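Local coordinates for protein putative trimethylamine methyltransferase (Rhizobium meliloti, PDB 4YYC) that probably acts as a methyltransferase of the trimethylamine methyltransferase (MttB) family, at residues A[174-179]-A[204-209]; A[272-276]-A[292-297]; A[378-382]-A[417-421]. One frame throughout, in Å; residues are numbered along the deposited sequence.

The three contacts come in series along the chain. Interactions 1 and 2 reach the same sheet: 208-209 lies on it, as does strand 269-277, with strand 240-245 between them. The parallel run of strands fits the TIM barrel known for this family. The centres of interactions 1 and 2 are about 25 Å apart, with the Met209 and Pro274 side chains each about 8 Å from a bound unidentified ligand. Interaction 3, joining helices 368-383 and 404-420, is centred about 19 Å from the centre of interaction 1 and about 24 Å from that of interaction 2. His175 NE2 and Gln418 OE1 meet at 2.9 Å, a probable hydrogen bond joining helix 404-420 to the loop 174-179.

Interaction 1. Residues A[174-179]-A[204-209]; sequences MHSSGG and SDKPFM
Segment 174-179 is irregular loop, and 204-209 leads into short strand 208-209; their later parts, 176-179 and 207-209, run side by side in the same sense, with CA atoms 5.0 Å apart for Ser176 and Pro207 and for Ser177 and Phe208, and 4.5 Å for Gly179 and Met209. Hydrogen bonds from Ser177 N to Pro207 O (2.9 Å) and Met209 N to Gly178 O (2.9 Å) fasten the loop after helix 158-170 to the chain entering the strand. Gly178 sits at phi/psi 89/-160, where a CB would jam against the preceding carbonyl. Ser176 OG donates to Pro207 O (2.8 Å) and accepts from Gly178 N (3.0 Å), forming an ST turn; Ser204 OG forms another with Lys206 N (3.2 Å). A water bridges Ser177 OG and Ser204 OG, 2.7 Å from each. Extended Lys206 (mttt) reaches Met174 O with NZ at 2.8 Å and also bonds Ala168 O and Tyr169 O. Ser177 bonds His200 of helix 192-202, on which Phe208 packs, while Pro207 and Met209 meet Trp119 of strand 116-119.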
HETATM    1  N   MSE A 174      13.559  12.795  -2.316  1.00 16.09           N
HETATM    2  CA  MSE A 174      12.874  13.977  -1.738  1.00 16.28           C
HETATM    3  C   MSE A 174      13.088  15.083  -2.725  1.00 16.93           C
HETATM    4  O   MSE A 174      14.202  15.580  -2.870  1.00 19.98           O
HETATM    5  CB  MSE A 174      13.415  14.269  -0.340  1.00 16.42           C
HETATM    6  CG  MSE A 174      12.630  15.325   0.401  1.00 16.91           C
HETATM    7 SE   MSE A 174      10.745  14.778   0.588  1.00 17.78          SE
HETATM    8  CE  MSE A 174      11.031  13.626   2.021  1.00 16.51           C
ATOM      9  N   HIS A 175      12.057  15.516  -3.437  1.00 15.91           N
ATOM     10  CA  HIS A 175      12.269  16.457  -4.528  1.00 16.14           C
ATOM     11  C   HIS A 175      12.210  17.904  -4.079  1.00 16.57           C
ATOM     12  O   HIS A 175      12.770  18.755  -4.759  1.00 18.32           O
ATOM     13  CB  HIS A 175      11.259  16.217  -5.627  1.00 15.81           C
ATOM     14  CG  HIS A 175      11.167  14.762  -6.006  1.00 15.58           C
ATOM     15  ND1 HIS A 175      10.060  14.000  -5.736  1.00 15.43           N
ATOM     16  CD2 HIS A 175      12.061  13.931  -6.594  1.00 16.17           C
ATOM     17  CE1 HIS A 175      10.265  12.762  -6.150  1.00 15.56           C
ATOM     18  NE2 HIS A 175      11.479  12.696  -6.667  1.00 15.84           N
ATOM     19  N   SER A 176      11.499  18.171  -3.007  1.00 15.50           N
ATOM     20  CA  SER A 176      11.394  19.524  -2.434  1.00 15.51           C
ATOM     21  C   SER A 176      12.011  19.552  -1.063  1.00 15.68           C
ATOM     22  O   SER A 176      11.910  18.584  -0.318  1.00 15.34           O
ATOM     23  CB  SER A 176       9.929  19.881  -2.298  1.00 15.18           C
ATOM     24  OG  SER A 176       9.703  21.071  -1.558  1.00 15.90           O
ATOM     25  N   SER A 177      12.553  20.708  -0.716  1.00 16.11           N
ATOM     26  CA  SER A 177      13.065  20.997   0.626  1.00 16.41           C
ATOM     27  C   SER A 177      11.959  21.125   1.653  1.00 16.21           C
ATOM     28  O   SER A 177      12.181  20.932   2.846  1.00 16.10           O
ATOM     29  CB  SER A 177      13.872  22.284   0.607  1.00 17.19           C
ATOM     30  OG  SER A 177      14.728  22.406   1.715  1.00 17.89           O
ATOM     31  N   GLY A 178      10.765  21.451   1.211  1.00 15.38           N
ATOM     32  CA  GLY A 178       9.632  21.636   2.118  1.00 15.30           C
ATOM     33  C   GLY A 178       9.490  23.066   2.661  1.00 15.12           C
ATOM     34  O   GLY A 178       9.971  24.014   2.075  1.00 15.18           O
ATOM     35  N   GLY A 179       8.762  23.140   3.773  1.00 14.81           N
ATOM     36  CA  GLY A 179       8.413  24.377   4.405  1.00 15.44           C
ATOM     37  C   GLY A 179       8.708  24.293   5.879  1.00 15.46           C
ATOM     38  O   GLY A 179       9.863  24.278   6.288  1.00 15.96           O
ATOM     39  N   SER A 204      20.061  23.807   1.354  1.00 17.52           N
ATOM     40  CA  SER A 204      19.507  23.002   0.251  1.00 17.39           C
ATOM     41  C   SER A 204      19.512  23.848  -1.013  1.00 17.96           C
ATOM     42  O   SER A 204      19.631  25.088  -0.929  1.00 18.12           O
ATOM     43  CB  SER A 204      18.076  22.624   0.565  1.00 16.93           C
ATOM     44  OG  SER A 204      17.616  21.662  -0.376  1.00 16.42           O
ATOM     45  N   ASP A 205      19.362  23.194  -2.150  1.00 17.99           N
ATOM     46  CA  ASP A 205      19.100  23.883  -3.413  1.00 18.76           C
ATOM     47  C   ASP A 205      17.863  23.331  -4.117  1.00 17.96           C
ATOM     48  O   ASP A 205      17.677  23.577  -5.299  1.00 18.01           O
ATOM     49  CB  ASP A 205      20.332  23.854  -4.325  1.00 20.42           C
ATOM     50  CG  ASP A 205      20.752  22.455  -4.721  1.00 21.32           C
ATOM     51  OD1 ASP A 205      20.108  21.488  -4.317  1.00 21.01           O
ATOM     52  OD2 ASP A 205      21.751  22.355  -5.497  1.00 24.14           O
ATOM     53  N   LYS A 206      17.037  22.606  -3.360  1.00 16.99           N
ATOM     54  CA  LYS A 206      15.782  22.061  -3.853  1.00 16.99           C
ATOM     55  C   LYS A 206      14.674  23.085  -3.666  1.00 17.04           C
ATOM     56  O   LYS A 206      14.774  23.964  -2.841  1.00 17.36           O
ATOM     57  CB  LYS A 206      15.453  20.739  -3.152  1.00 16.61           C
ATOM     58  CG  LYS A 206      16.391  19.604  -3.509  1.00 17.11           C
ATOM     59  CD  LYS A 206      16.160  18.296  -2.766  1.00 16.86           C
ATOM     60  CE  LYS A 206      17.182  17.250  -3.175  1.00 17.39           C
ATOM     61  NZ  LYS A 206      16.908  15.963  -2.482  1.00 17.49           N
ATOM     62  N   PRO A 207      13.578  22.971  -4.425  1.00 16.69           N
ATOM     63  CA  PRO A 207      12.519  23.982  -4.313  1.00 16.59           C
ATOM     64  C   PRO A 207      11.864  23.972  -2.927  1.00 16.17           C
ATOM     65  O   PRO A 207      11.689  22.926  -2.348  1.00 15.96           O
ATOM     66  CB  PRO A 207      11.517  23.602  -5.369  1.00 16.89           C
ATOM     67  CG  PRO A 207      11.997  22.396  -5.997  1.00 17.30           C
ATOM     68  CD  PRO A 207      13.326  21.986  -5.482  1.00 16.98           C
ATOM     69  N   PHE A 208      11.533  25.149  -2.426  1.00 15.88           N
ATOM     70  CA  PHE A 208      11.075  25.297  -1.048  1.00 15.75           C
ATOM     71  C   PHE A 208       9.748  26.029  -0.975  1.00 15.66           C
ATOM     72  O   PHE A 208       9.275  26.608  -1.974  1.00 16.22           O
ATOM     73  CB  PHE A 208      12.175  25.944  -0.203  1.00 16.25           C
ATOM     74  CG  PHE A 208      12.490  27.369  -0.588  1.00 16.92           C
ATOM     75  CD1 PHE A 208      11.726  28.409  -0.100  1.00 17.39           C
ATOM     76  CD2 PHE A 208      13.541  27.674  -1.461  1.00 17.61           C
ATOM     77  CE1 PHE A 208      12.021  29.731  -0.424  1.00 18.27           C
ATOM     78  CE2 PHE A 208      13.816  28.980  -1.812  1.00 18.31           C
ATOM     79  CZ  PHE A 208      13.050  30.021  -1.293  1.00 18.32           C
HETATM   80  N   MSE A 209       9.183  26.032   0.217  1.00 15.32           N
HETATM   81  CA  MSE A 209       7.867  26.606   0.494  1.00 15.51           C
HETATM   82  C   MSE A 209       8.016  27.843   1.330  1.00 15.74           C
HETATM   83  O   MSE A 209       8.991  28.018   2.067  1.00 16.58           O
HETATM   84  CB  MSE A 209       7.006  25.582   1.259  1.00 15.34           C
HETATM   85  CG  MSE A 209       6.744  24.315   0.463  1.00 15.47           C
HETATM   86 SE   MSE A 209       5.784  23.003   1.553  1.00 16.19          SE
HETATM   87  CE  MSE A 209       4.017  23.791   1.411  1.00 16.22           C
TER
HETATM   88  O   HOH W   1      16.225  20.188   1.453  1.00 17.28           O

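Interaction 2. Residues A[272-276]-A[292-297]; sequences VSPFI and QILAEV
This is the strand-to-helix packing of a beta-alpha-beta unit: strand 269-277 leads into helix 286-307, which lies against the sheet before the chain returns in parallel strand 313-322, the repeating element of this family's TIM barrel. Strand residues 272-273 and 275-276, on a strand broken by a bulge or short loop, meet one face of the helical segment 292-297, with CA-CA distances of 6.2 Å for both Val272 to Val297 and Pro274 to Ile293. Val272, Pro274 and Ile276 direct their CA-to-CB bonds at the helix, and Ser273 and Phe275 direct theirs away, Phe275 stacking on Phe318. Pro274 loses most surface here. Its C-gamma exo ring enters the groove between successive helix turns, CD 3.5 Å from Val297 CG2 and CG 4.2 Å from Ile293 CG2. Ile276 (mt) extends CD1 to 3.6 Å from Ile293 CG1 and 3.9 Å from Gln292 NE2. Val297 (t) completes the apolar patch, its CG2 also 3.9 Å from Val272 O, and with Ile293 it touches Phe315 of the returning strand. Beside this patch lies a buried polar pair: Gln292 NE2 bonds Glu296 OE2 at 3.0 Å, one helical turn on, and also Met281 O, while Met250 N holds Glu296 OE2. Glu296 OE1, bonded to Ser248 OG, lies 3.2 Å from Pro274 CB.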
ATOM      1  N   VAL A 272      -4.355  25.050  -1.928  1.00 15.07           N
ATOM      2  CA  VAL A 272      -5.618  25.288  -1.205  1.00 15.51           C
ATOM      3  C   VAL A 272      -6.126  23.982  -0.625  1.00 15.54           C
ATOM      4  O   VAL A 272      -6.555  23.083  -1.363  1.00 15.68           O
ATOM      5  CB  VAL A 272      -6.689  25.951  -2.132  1.00 15.99           C
ATOM      6  CG1 VAL A 272      -8.015  26.078  -1.378  1.00 16.59           C
ATOM      7  CG2 VAL A 272      -6.205  27.299  -2.572  1.00 16.69           C
ATOM      8  N   SER A 273      -6.123  23.875   0.694  1.00 15.57           N
ATOM      9  CA  SER A 273      -6.216  22.579   1.339  1.00 15.85           C
ATOM     10  C   SER A 273      -7.239  22.562   2.473  1.00 16.48           C
ATOM     11  O   SER A 273      -6.970  23.018   3.592  1.00 16.84           O
ATOM     12  CB  SER A 273      -4.829  22.164   1.915  1.00 15.89           C
ATOM     13  OG  SER A 273      -3.857  22.089   0.868  1.00 16.29           O
ATOM     14  N   PRO A 274      -8.425  22.003   2.221  1.00 17.28           N
ATOM     15  CA  PRO A 274      -9.291  21.593   3.307  1.00 18.15           C
ATOM     16  C   PRO A 274      -8.496  20.797   4.341  1.00 19.56           C
ATOM     17  O   PRO A 274      -7.604  20.021   3.970  1.00 20.06           O
ATOM     18  CB  PRO A 274     -10.330  20.725   2.584  1.00 18.71           C
ATOM     19  CG  PRO A 274     -10.425  21.365   1.234  1.00 18.50           C
ATOM     20  CD  PRO A 274      -9.031  21.757   0.892  1.00 17.81           C
ATOM     21  N   PHE A 275      -8.802  20.992   5.608  1.00 20.18           N
ATOM     22  CA  PHE A 275      -8.152  20.264   6.689  1.00 21.87           C
ATOM     23  C   PHE A 275      -9.229  19.505   7.439  1.00 20.88           C
ATOM     24  O   PHE A 275      -9.960  20.089   8.253  1.00 21.20           O
ATOM     25  CB  PHE A 275      -7.427  21.235   7.612  1.00 23.34           C
ATOM     26  CG  PHE A 275      -6.606  20.551   8.668  1.00 26.17           C
ATOM     27  CD1 PHE A 275      -5.311  20.139   8.379  1.00 27.97           C
ATOM     28  CD2 PHE A 275      -7.144  20.265   9.902  1.00 29.04           C
ATOM     29  CE1 PHE A 275      -4.548  19.467   9.326  1.00 30.31           C
ATOM     30  CE2 PHE A 275      -6.384  19.601  10.879  1.00 29.97           C
ATOM     31  CZ  PHE A 275      -5.096  19.209  10.579  1.00 30.68           C
ATOM     32  N   ILE A 276      -9.338  18.220   7.137  1.00 20.41           N
ATOM     33  CA  ILE A 276     -10.507  17.464   7.502  1.00 21.20           C
ATOM     34  C   ILE A 276     -10.203  16.168   8.232  1.00 21.07           C
ATOM     35  O   ILE A 276      -9.332  15.401   7.820  1.00 20.17           O
ATOM     36  CB  ILE A 276     -11.343  17.198   6.271  1.00 21.93           C
ATOM     37  CG1 ILE A 276     -12.079  18.510   5.920  1.00 22.92           C
ATOM     38  CG2 ILE A 276     -12.347  16.075   6.419  1.00 22.63           C
ATOM     39  CD1 ILE A 276     -12.648  18.430   4.548  1.00 23.46           C
ATOM     40  N   GLN A 292     -17.901  18.291   0.294  1.00 18.45           N
ATOM     41  CA  GLN A 292     -17.433  19.462   1.050  1.00 18.33           C
ATOM     42  C   GLN A 292     -16.044  19.914   0.591  1.00 17.91           C
ATOM     43  O   GLN A 292     -15.779  21.105   0.440  1.00 17.55           O
ATOM     44  CB  GLN A 292     -17.422  19.188   2.533  1.00 18.88           C
ATOM     45  CG  GLN A 292     -17.351  20.459   3.366  1.00 19.12           C
ATOM     46  CD  GLN A 292     -17.148  20.078   4.822  1.00 19.63           C
ATOM     47  OE1 GLN A 292     -18.052  19.570   5.440  1.00 20.45           O
ATOM     48  NE2 GLN A 292     -15.945  20.290   5.357  1.00 18.86           N
ATOM     49  N   ILE A 293     -15.158  18.954   0.397  1.00 17.56           N
ATOM     50  CA  ILE A 293     -13.840  19.251  -0.127  1.00 17.23           C
ATOM     51  C   ILE A 293     -13.893  20.029  -1.437  1.00 16.88           C
ATOM     52  O   ILE A 293     -13.222  21.055  -1.603  1.00 16.59           O
ATOM     53  CB  ILE A 293     -13.004  17.964  -0.317  1.00 17.44           C
ATOM     54  CG1 ILE A 293     -12.558  17.449   1.051  1.00 17.97           C
ATOM     55  CG2 ILE A 293     -11.795  18.237  -1.198  1.00 17.71           C
ATOM     56  CD1 ILE A 293     -12.052  16.006   0.976  1.00 18.53           C
ATOM     57  N   LEU A 294     -14.706  19.548  -2.367  1.00 16.94           N
ATOM     58  CA  LEU A 294     -14.765  20.163  -3.678  1.00 17.13           C
ATOM     59  C   LEU A 294     -15.314  21.590  -3.560  1.00 17.14           C
ATOM     60  O   LEU A 294     -14.810  22.503  -4.226  1.00 17.32           O
ATOM     61  CB  LEU A 294     -15.583  19.303  -4.659  1.00 17.70           C
ATOM     62  CG  LEU A 294     -15.749  19.874  -6.066  1.00 18.47           C
ATOM     63  CD1 LEU A 294     -14.392  20.125  -6.719  1.00 18.54           C
ATOM     64  CD2 LEU A 294     -16.595  18.899  -6.894  1.00 19.06           C
ATOM     65  N   ALA A 295     -16.321  21.795  -2.707  1.00 17.08           N
ATOM     66  CA  ALA A 295     -16.871  23.161  -2.489  1.00 17.63           C
ATOM     67  C   ALA A 295     -15.811  24.104  -1.930  1.00 17.32           C
ATOM     68  O   ALA A 295     -15.619  25.206  -2.442  1.00 17.24           O
ATOM     69  CB  ALA A 295     -18.083  23.085  -1.557  1.00 18.23           C
ATOM     70  N   GLU A 296     -15.069  23.660  -0.918  1.00 16.61           N
ATOM     71  CA  GLU A 296     -14.028  24.485  -0.285  1.00 16.59           C
ATOM     72  C   GLU A 296     -12.926  24.814  -1.298  1.00 16.22           C
ATOM     73  O   GLU A 296     -12.509  25.956  -1.393  1.00 15.87           O
ATOM     74  CB  GLU A 296     -13.446  23.800   0.941  1.00 16.97           C
ATOM     75  CG  GLU A 296     -14.433  23.660   2.057  1.00 18.00           C
ATOM     76  CD  GLU A 296     -13.887  23.005   3.297  1.00 18.51           C
ATOM     77  OE1 GLU A 296     -12.654  22.746   3.408  1.00 19.20           O
ATOM     78  OE2 GLU A 296     -14.695  22.721   4.217  1.00 19.83           O
ATOM     79  N   VAL A 297     -12.480  23.817  -2.064  1.00 15.80           N
ATOM     80  CA  VAL A 297     -11.440  24.073  -3.048  1.00 15.73           C
ATOM     81  C   VAL A 297     -11.904  24.974  -4.165  1.00 16.13           C
ATOM     82  O   VAL A 297     -11.177  25.886  -4.567  1.00 16.29           O
ATOM     83  CB  VAL A 297     -10.810  22.748  -3.590  1.00 15.66           C
ATOM     84  CG1 VAL A 297      -9.930  23.058  -4.807  1.00 15.86           C
ATOM     85  CG2 VAL A 297     -10.079  22.003  -2.490  1.00 15.68           C
TER

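Interaction 3. Residues A[378-382]-A[417-421]; sequences LNMTL and MQKMA
Segment 378-382 is helical, and 417-420 belongs to helix 404-420; segments 378-382 and 417-421 meet mainly through side chains, the backbones closest at Leu382 and Met417, whose CA atoms are 7.0 Å apart. Helical hydrogen bonds stay within each segment: Leu382 N to Leu378 O at 3.1 Å and Ala421 N to Met417 O at 3.0 Å.

Met417, a selenomethionine, is the principal bump. Its mm start and near-trans chi3 (150°) carry it across the hollow framed by Leu378, Asn379 and Leu382, and each step along it finds a different wall: CG lies 3.8 Å from Leu378 CD2, SE 4.0 Å from Leu382 CD2, and CE 3.0 Å from Asn379 OD1, a tight fit. In return Leu382 (tp) fills the shallow depression between Met417, Met420 and Ala421. Its CD2 sits 3.8 Å from Met417 O and 3.8 Å from Met420 CG, while CD1 reaches 4.2 Å from Ala421 CB, where the small alanine makes room. Leu378, also tp, comes one turn before Leu382 on the same helix face, so the two leucines flank the Met417 side chain. Each segment thus sets a side chain into a hollow of the other.

Beyond Met417, Asn379 bonds Asn376 of the second subunit, and Met420 packs on Leu338 of that subunit, so this contact forms part of the dimer interface. Within the chain, helix 334-350 covers Met380, strand 44-45 lies against Ala421, and Ile48 meets Leu382.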
ATOM      1  N   LEU A 378       0.712   6.178   1.568  1.00 12.36           N
ATOM      2  CA  LEU A 378       1.668   6.459   0.498  1.00 12.84           C
ATOM      3  C   LEU A 378       1.379   5.699  -0.799  1.00 13.18           C
ATOM      4  O   LEU A 378       1.509   6.238  -1.913  1.00 13.01           O
ATOM      5  CB  LEU A 378       3.097   6.193   0.980  1.00 13.14           C
ATOM      6  CG  LEU A 378       4.204   6.543  -0.018  1.00 13.82           C
ATOM      7  CD1 LEU A 378       4.222   8.057  -0.190  1.00 14.35           C
ATOM      8  CD2 LEU A 378       5.524   6.031   0.561  1.00 14.26           C
ATOM      9  N   ASN A 379       0.958   4.451  -0.687  1.00 13.12           N
ATOM     10  CA  ASN A 379       0.601   3.706  -1.894  0.50 13.73           C
ATOM     11  C   ASN A 379      -0.597   4.358  -2.610  1.00 13.75           C
ATOM     12  O   ASN A 379      -0.584   4.485  -3.815  1.00 13.99           O
ATOM     13  CB  ASN A 379       0.393   2.203  -1.583  0.50 13.82           C
ATOM     14  CG  ASN A 379       1.719   1.457  -1.388  0.50 14.31           C
ATOM     15  OD1 ASN A 379       2.594   1.416  -2.280  0.50 15.70           O
ATOM     16  ND2 ASN A 379       1.862   0.827  -0.233  0.50 14.15           N
HETATM   17  N   MSE A 380      -1.591   4.800  -1.872  1.00 13.55           N
HETATM   18  CA  MSE A 380      -2.721   5.552  -2.461  1.00 14.02           C
HETATM   19  C   MSE A 380      -2.200   6.813  -3.094  1.00 13.66           C
HETATM   20  O   MSE A 380      -2.588   7.192  -4.193  1.00 13.82           O
HETATM   21  CB  MSE A 380      -3.793   5.821  -1.408  1.00 14.78           C
HETATM   22  CG  MSE A 380      -4.891   6.777  -1.815  1.00 15.66           C
HETATM   23 SE   MSE A 380      -4.391   8.655  -1.791  1.00 17.64          SE
HETATM   24  CE  MSE A 380      -4.220   8.835   0.145  1.00 17.27           C
ATOM     25  N   THR A 381      -1.232   7.459  -2.440  1.00 13.46           N
ATOM     26  CA  THR A 381      -0.767   8.769  -2.912  1.00 13.45           C
ATOM     27  C   THR A 381      -0.195   8.624  -4.314  1.00 13.88           C
ATOM     28  O   THR A 381      -0.485   9.402  -5.225  1.00 13.91           O
ATOM     29  CB  THR A 381       0.298   9.329  -1.948  1.00 13.38           C
ATOM     30  OG1 THR A 381      -0.278   9.502  -0.645  1.00 13.15           O
ATOM     31  CG2 THR A 381       0.853  10.637  -2.411  1.00 13.86           C
ATOM     32  N   LEU A 382       0.594   7.569  -4.512  1.00 13.92           N
ATOM     33  CA  LEU A 382       1.197   7.363  -5.832  1.00 14.76           C
ATOM     34  C   LEU A 382       0.135   6.921  -6.835  1.00 14.66           C
ATOM     35  O   LEU A 382       0.076   7.427  -7.977  1.00 14.72           O
ATOM     36  CB  LEU A 382       2.274   6.298  -5.766  1.00 16.06           C
ATOM     37  CG  LEU A 382       2.962   6.009  -7.116  1.00 17.69           C
ATOM     38  CD1 LEU A 382       3.805   7.178  -7.513  1.00 18.60           C
ATOM     39  CD2 LEU A 382       3.773   4.734  -7.064  1.00 19.21           C
HETATM   40  N   MSE A 417       8.704   4.124  -4.453  1.00 15.56           N
HETATM   41  CA  MSE A 417       7.608   4.713  -5.211  1.00 16.22           C
HETATM   42  C   MSE A 417       8.104   5.349  -6.507  1.00 16.07           C
HETATM   43  O   MSE A 417       7.491   5.213  -7.564  1.00 15.83           O
HETATM   44  CB  MSE A 417       6.848   5.788  -4.427  1.00 16.66           C
HETATM   45  CG  MSE A 417       6.231   5.294  -3.127  1.00 17.81           C
HETATM   46 SE   MSE A 417       4.891   3.861  -3.328  1.00 21.33          SE
HETATM   47  CE  MSE A 417       5.136   2.871  -1.602  1.00 23.09           C
ATOM     48  N   GLN A 418       9.269   5.992  -6.462  1.00 16.00           N
ATOM     49  CA  GLN A 418       9.872   6.582  -7.642  1.00 16.42           C
ATOM     50  C   GLN A 418      10.157   5.509  -8.695  1.00 17.01           C
ATOM     51  O   GLN A 418       9.884   5.711  -9.878  1.00 16.69           O
ATOM     52  CB  GLN A 418      11.168   7.321  -7.234  1.00 16.63           C
ATOM     53  CG  GLN A 418      11.917   7.930  -8.383  1.00 17.10           C
ATOM     54  CD  GLN A 418      12.166   9.420  -8.305  1.00 16.91           C
ATOM     55  OE1 GLN A 418      12.334   9.982  -7.215  1.00 16.90           O
ATOM     56  NE2 GLN A 418      12.308  10.046  -9.462  1.00 17.37           N
ATOM     57  N   LYS A 419      10.678   4.388  -8.258  1.00 17.21           N
ATOM     58  CA  LYS A 419      10.971   3.303  -9.204  1.00 18.73           C
ATOM     59  C   LYS A 419       9.674   2.670  -9.736  1.00 18.51           C
ATOM     60  O   LYS A 419       9.566   2.410 -10.944  1.00 17.44           O
ATOM     61  CB  LYS A 419      11.874   2.280  -8.526  1.00 20.79           C
ATOM     62  CG  LYS A 419      12.214   1.075  -9.381  1.00 23.75           C
ATOM     63  CD  LYS A 419      13.027   1.490 -10.634  1.00 26.78           C
ATOM     64  CE  LYS A 419      13.373   0.265 -11.477  1.00 30.26           C
ATOM     65  NZ  LYS A 419      14.106  -0.738 -10.644  1.00 31.86           N
HETATM   66  N   MSE A 420       8.696   2.433  -8.855  1.00 18.17           N
HETATM   67  CA  MSE A 420       7.386   1.867  -9.237  0.50 18.57           C
HETATM   68  C   MSE A 420       6.741   2.670 -10.326  1.00 18.65           C
HETATM   69  O   MSE A 420       6.137   2.141 -11.268  1.00 18.80           O
HETATM   70  CB  MSE A 420       6.461   1.823  -8.008  0.50 18.90           C
HETATM   71  CG  MSE A 420       5.032   1.339  -8.268  0.50 19.59           C
HETATM   72 SE   MSE A 420       5.171  -0.622  -8.353  0.50 21.89          SE
HETATM   73  CE  MSE A 420       5.435  -0.694  -6.399  0.50 21.49           C
ATOM     74  N   ALA A 421       6.823   3.984 -10.199  1.00 17.98           N
ATOM     75  CA  ALA A 421       6.177   4.917 -11.129  1.00 18.13           C
ATOM     76  C   ALA A 421       6.643   4.777 -12.548  1.00 19.19           C
ATOM     77  O   ALA A 421       5.917   5.200 -13.447  1.00 19.16           O
ATOM     78  CB  ALA A 421       6.427   6.329 -10.648  1.00 17.97           C
TER